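Local structure of putative 3-hydroxybutyryl-CoA dehydratase (Rhodopseudomonas palustris, 3HIN) at residues Val19-Leu31 with Leu48-Ala61. The protein probably acts as a lyase of the enoyl-CoA hydratase/isomerase family, interconverting 3-hydroxyacyl-CoA and enoyl-CoA thioesters by loss or addition of water. Numbering follows the deposited sequence.
Sequences VVDTVGPVLTIGL and LKDCLTDIPDQIRA
Pro25 O takes two backbone N-H groups from 48-61: Arg60 N, 2.7 Å away, lies in the carbonyl plane and gives a nearly straight bond (168° at the hydrogen), while Ala61 N adds a weak one. Two residues on, Leu27 N donates to Ala61 O at 2.9 Å, which starts the parallel pairing of strand 26-31 with strand 61-66; Leu27 and Val63 continue it. Helix 42-51 connects these two strands in the chain, so the contact closes a beta-alpha-beta unit of the crotonase fold, with hairpin 19-31 at one edge of its sheet. The apolar packing lies on the helix side of that hairpin. Ile29 CD1 touches both Cys51 CB (3.9 Å) and Leu52 CD2 (3.8 Å), and Val20 CG2 on the neighbouring strand meets Cys51 SG at 3.7 Å. Nearer the 23-26 turn, Ile59 splits its branches: CG2 sits against Leu27 CB, whereas CG1, turned beside its backbone N (chi1 -67°), carries CD1 over to Thr22 CG2 (3.8 Å). Beside Pro25 the Arg60 chain bends at chi3 (-66°), bringing one guanidinium face over Pro25 CB, which is offset toward the rim, 3.6 Å from NH2; Arg60 NE bonds to Ala209 O.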
loop_
_atom_site.group_PDB
_atom_site.type_symbol
_atom_site.label_atom_id
_atom_site.label_comp_id
_atom_site.label_asym_id
_atom_site.label_seq_id
_atom_site.Cartn_x
_atom_site.Cartn_y
_atom_site.Cartn_z
ATOM N N VAL A 19 -20.521 21.375 19.884
ATOM C CA VAL A 19 -21.651 21.398 20.755
ATOM C C VAL A 19 -22.212 20.000 20.857
ATOM O O VAL A 19 -22.787 19.482 19.885
ATOM C CB VAL A 19 -22.748 22.330 20.222
ATOM C CG1 VAL A 19 -24.116 22.001 20.962
ATOM C CG2 VAL A 19 -22.298 23.830 20.321
ATOM N N VAL A 20 -22.073 19.426 22.037
ATOM C CA VAL A 20 -22.322 18.017 22.299
ATOM C C VAL A 20 -23.562 17.829 23.178
ATOM O O VAL A 20 -23.635 18.348 24.312
ATOM C CB VAL A 20 -21.129 17.419 23.078
ATOM C CG1 VAL A 20 -21.350 15.949 23.336
ATOM C CG2 VAL A 20 -19.798 17.673 22.361
ATOM N N ASP A 21 -24.538 17.080 22.694
ATOM C CA ASP A 21 -25.703 16.778 23.547
ATOM C C ASP A 21 -25.961 15.293 23.460
ATOM O O ASP A 21 -25.355 14.599 22.670
ATOM C CB ASP A 21 -26.943 17.558 23.092
ATOM C CG ASP A 21 -27.930 17.811 24.224
ATOM O OD1 ASP A 21 -27.680 17.451 25.414
ATOM O OD2 ASP A 21 -28.988 18.377 23.906
ATOM N N THR A 22 -26.926 14.839 24.235
ATOM C CA THR A 22 -27.329 13.458 24.264
ATOM C C THR A 22 -28.823 13.557 24.129
ATOM O O THR A 22 -29.472 14.118 25.022
ATOM C CB THR A 22 -26.978 12.860 25.621
ATOM O OG1 THR A 22 -25.562 12.805 25.697
ATOM C CG2 THR A 22 -27.538 11.427 25.787
ATOM N N VAL A 23 -29.368 13.068 23.010
ATOM C CA VAL A 23 -30.820 12.996 22.858
ATOM C C VAL A 23 -31.271 11.528 22.861
ATOM O O VAL A 23 -31.041 10.806 21.892
ATOM C CB VAL A 23 -31.303 13.703 21.598
ATOM C CG1 VAL A 23 -32.853 13.812 21.636
ATOM C CG2 VAL A 23 -30.672 15.083 21.488
ATOM N N GLY A 24 -31.881 11.083 23.966
ATOM C CA GLY A 24 -32.165 9.660 24.151
ATOM C C GLY A 24 -30.840 8.926 24.049
ATOM O O GLY A 24 -29.894 9.285 24.717
ATOM N N PRO A 25 -30.747 7.906 23.187
ATOM C CA PRO A 25 -29.474 7.165 23.224
ATOM C C PRO A 25 -28.494 7.616 22.112
ATOM O O PRO A 25 -27.576 6.868 21.740
ATOM C CB PRO A 25 -29.945 5.723 23.007
ATOM C CG PRO A 25 -31.009 5.901 21.913
ATOM C CD PRO A 25 -31.752 7.237 22.332
ATOM N N VAL A 26 -28.750 8.805 21.564
ATOM C CA VAL A 26 -27.947 9.391 20.507
ATOM C C VAL A 26 -27.083 10.552 21.019
ATOM O O VAL A 26 -27.595 11.599 21.498
ATOM C CB VAL A 26 -28.821 9.910 19.345
ATOM C CG1 VAL A 26 -27.926 10.365 18.144
ATOM C CG2 VAL A 26 -29.776 8.794 18.904
ATOM N N LEU A 27 -25.780 10.351 20.923
ATOM C CA LEU A 27 -24.800 11.396 21.206
ATOM C C LEU A 27 -24.727 12.306 19.993
ATOM O O LEU A 27 -24.355 11.867 18.899
ATOM C CB LEU A 27 -23.453 10.778 21.478
ATOM C CG LEU A 27 -22.301 11.715 21.886
ATOM C CD1 LEU A 27 -22.509 12.235 23.312
ATOM C CD2 LEU A 27 -20.963 11.042 21.702
ATOM N N THR A 28 -25.135 13.556 20.155
ATOM C CA THR A 28 -25.049 14.439 19.033
ATOM C C THR A 28 -23.872 15.365 19.147
ATOM O O THR A 28 -23.645 15.935 20.231
ATOM C CB THR A 28 -26.354 15.230 18.803
ATOM O OG1 THR A 28 -26.527 16.213 19.824
ATOM C CG2 THR A 28 -27.542 14.221 18.726
ATOM N N ILE A 29 -23.175 15.559 18.027
ATOM C CA ILE A 29 -21.921 16.283 18.011
ATOM C C ILE A 29 -21.921 17.378 16.949
ATOM O O ILE A 29 -21.721 17.111 15.759
ATOM C CB ILE A 29 -20.752 15.349 17.700
ATOM C CG1 ILE A 29 -20.571 14.299 18.789
ATOM C CG2 ILE A 29 -19.467 16.183 17.613
ATOM C CD1 ILE A 29 -19.429 13.236 18.464
ATOM N N GLY A 30 -22.092 18.622 17.362
ATOM C CA GLY A 30 -22.241 19.669 16.363
ATOM C C GLY A 30 -20.985 20.447 16.158
ATOM O O GLY A 30 -20.442 20.954 17.104
ATOM N N LEU A 31 -20.496 20.496 14.925
ATOM C CA LEU A 31 -19.295 21.256 14.605
ATOM C C LEU A 31 -19.691 22.733 14.714
ATOM O O LEU A 31 -20.663 23.187 14.080
ATOM C CB LEU A 31 -18.845 20.968 13.172
ATOM C CG LEU A 31 -17.973 19.723 12.890
ATOM C CD1 LEU A 31 -18.123 18.549 13.843
ATOM C CD2 LEU A 31 -18.097 19.311 11.449
ATOM N N LEU A 48 -12.979 16.438 19.166
ATOM C CA LEU A 48 -13.697 15.355 18.483
ATOM C C LEU A 48 -13.239 13.943 18.905
ATOM O O LEU A 48 -14.026 13.125 19.301
ATOM C CB LEU A 48 -13.528 15.499 16.959
ATOM C CG LEU A 48 -14.302 14.525 16.075
ATOM C CD1 LEU A 48 -15.798 14.533 16.499
ATOM C CD2 LEU A 48 -14.180 14.855 14.530
ATOM N N LYS A 49 -11.961 13.679 18.837
ATOM C CA LYS A 49 -11.433 12.426 19.284
ATOM C C LYS A 49 -11.879 12.101 20.718
ATOM O O LYS A 49 -12.272 10.965 21.018
ATOM C CB LYS A 49 -9.929 12.535 19.232
ATOM C CG LYS A 49 -9.167 11.261 19.465
ATOM C CD LYS A 49 -7.670 11.567 19.240
ATOM C CE LYS A 49 -6.792 10.716 20.125
ATOM N NZ LYS A 49 -6.445 9.499 19.321
ATOM N N ASP A 50 -11.800 13.111 21.586
ATOM C CA ASP A 50 -12.266 12.998 22.961
ATOM C C ASP A 50 -13.708 12.554 23.049
ATOM O O ASP A 50 -13.998 11.641 23.800
ATOM C CB ASP A 50 -12.124 14.323 23.720
ATOM C CG ASP A 50 -10.720 14.553 24.259
ATOM O OD1 ASP A 50 -9.846 13.662 24.017
ATOM O OD2 ASP A 50 -10.487 15.631 24.904
ATOM N N CYS A 51 -14.608 13.199 22.301
ATOM C CA CYS A 51 -16.030 12.819 22.374
ATOM C C CYS A 51 -16.225 11.363 21.969
ATOM O O CYS A 51 -17.076 10.704 22.510
ATOM C CB CYS A 51 -16.853 13.607 21.396
ATOM S SG CYS A 51 -17.063 15.234 21.879
ATOM N N LEU A 52 -15.449 10.894 20.990
ATOM C CA LEU A 52 -15.505 9.484 20.599
ATOM C C LEU A 52 -14.572 8.537 21.405
ATOM O O LEU A 52 -14.397 7.396 21.033
ATOM C CB LEU A 52 -15.259 9.370 19.113
ATOM C CG LEU A 52 -15.971 10.437 18.286
ATOM C CD1 LEU A 52 -15.364 10.560 16.892
ATOM C CD2 LEU A 52 -17.436 10.066 18.175
ATOM N N THR A 53 -13.987 8.985 22.515
ATOM C CA THR A 53 -13.208 8.045 23.336
ATOM C C THR A 53 -14.063 7.645 24.542
ATOM O O THR A 53 -14.640 8.507 25.187
ATOM C CB THR A 53 -11.835 8.678 23.712
ATOM O OG1 THR A 53 -11.167 8.982 22.480
ATOM C CG2 THR A 53 -10.938 7.685 24.500
ATOM N N ASP A 54 -14.173 6.337 24.817
ATOM C CA ASP A 54 -14.876 5.855 26.017
ATOM C C ASP A 54 -16.295 6.394 26.027
ATOM O O ASP A 54 -16.747 6.986 27.015
ATOM C CB ASP A 54 -14.164 6.292 27.322
ATOM C CG ASP A 54 -12.787 5.662 27.476
ATOM O OD1 ASP A 54 -12.545 4.557 26.930
ATOM O OD2 ASP A 54 -11.929 6.274 28.143
ATOM N N ILE A 55 -16.973 6.207 24.900
ATOM C CA ILE A 55 -18.331 6.698 24.700
ATOM C C ILE A 55 -19.196 5.921 25.685
ATOM O O ILE A 55 -19.227 4.686 25.624
ATOM C CB ILE A 55 -18.829 6.317 23.253
ATOM C CG1 ILE A 55 -17.990 7.010 22.179
ATOM C CG2 ILE A 55 -20.345 6.531 23.106
ATOM C CD1 ILE A 55 -18.419 6.677 20.737
ATOM N N PRO A 56 -19.899 6.628 26.572
ATOM C CA PRO A 56 -20.634 5.895 27.618
ATOM C C PRO A 56 -21.614 4.817 27.075
ATOM O O PRO A 56 -22.090 4.887 25.900
ATOM C CB PRO A 56 -21.364 7.008 28.404
ATOM C CG PRO A 56 -20.963 8.370 27.783
ATOM C CD PRO A 56 -20.185 8.084 26.520
ATOM N N ASP A 57 -21.902 3.827 27.931
ATOM C CA ASP A 57 -22.745 2.675 27.545
ATOM C C ASP A 57 -24.154 2.996 27.058
ATOM O O ASP A 57 -24.690 2.311 26.208
ATOM C CB ASP A 57 -22.826 1.659 28.683
ATOM C CG ASP A 57 -21.619 0.750 28.725
ATOM O OD1 ASP A 57 -21.183 0.319 27.620
ATOM O OD2 ASP A 57 -21.109 0.474 29.850
ATOM N N GLN A 58 -24.763 4.029 27.624
ATOM C CA GLN A 58 -26.108 4.408 27.227
ATOM C C GLN A 58 -26.225 4.912 25.813
ATOM O O GLN A 58 -27.352 5.116 25.366
ATOM C CB GLN A 58 -26.700 5.495 28.139
ATOM C CG GLN A 58 -25.826 6.751 28.275
ATOM C CD GLN A 58 -24.913 6.671 29.545
ATOM O OE1 GLN A 58 -24.301 7.672 29.955
ATOM N NE2 GLN A 58 -24.841 5.471 30.171
ATOM N N ILE A 59 -25.105 5.164 25.136
ATOM C CA ILE A 59 -25.147 5.746 23.803
ATOM C C ILE A 59 -25.155 4.591 22.812
ATOM O O ILE A 59 -24.318 3.667 22.912
ATOM C CB ILE A 59 -23.918 6.659 23.519
ATOM C CG1 ILE A 59 -23.919 7.930 24.410
ATOM C CG2 ILE A 59 -23.737 6.990 21.981
ATOM C CD1 ILE A 59 -25.199 8.740 24.424
ATOM N N ARG A 60 -26.104 4.659 21.869
ATOM C CA ARG A 60 -26.206 3.634 20.822
ATOM C C ARG A 60 -26.112 4.148 19.389
ATOM O O ARG A 60 -26.190 3.357 18.467
ATOM C CB ARG A 60 -27.416 2.690 21.033
ATOM C CG ARG A 60 -27.349 1.936 22.382
ATOM C CD ARG A 60 -28.417 0.825 22.521
ATOM N NE ARG A 60 -29.754 1.408 22.567
ATOM C CZ ARG A 60 -30.315 2.009 23.625
ATOM N NH1 ARG A 60 -29.659 2.119 24.801
ATOM N NH2 ARG A 60 -31.542 2.523 23.494
ATOM N N ALA A 61 -25.892 5.454 19.218
ATOM C CA ALA A 61 -25.604 6.096 17.960
ATOM C C ALA A 61 -25.015 7.474 18.191
ATOM O O ALA A 61 -25.190 8.079 19.268
ATOM C CB ALA A 61 -26.865 6.194 17.089
#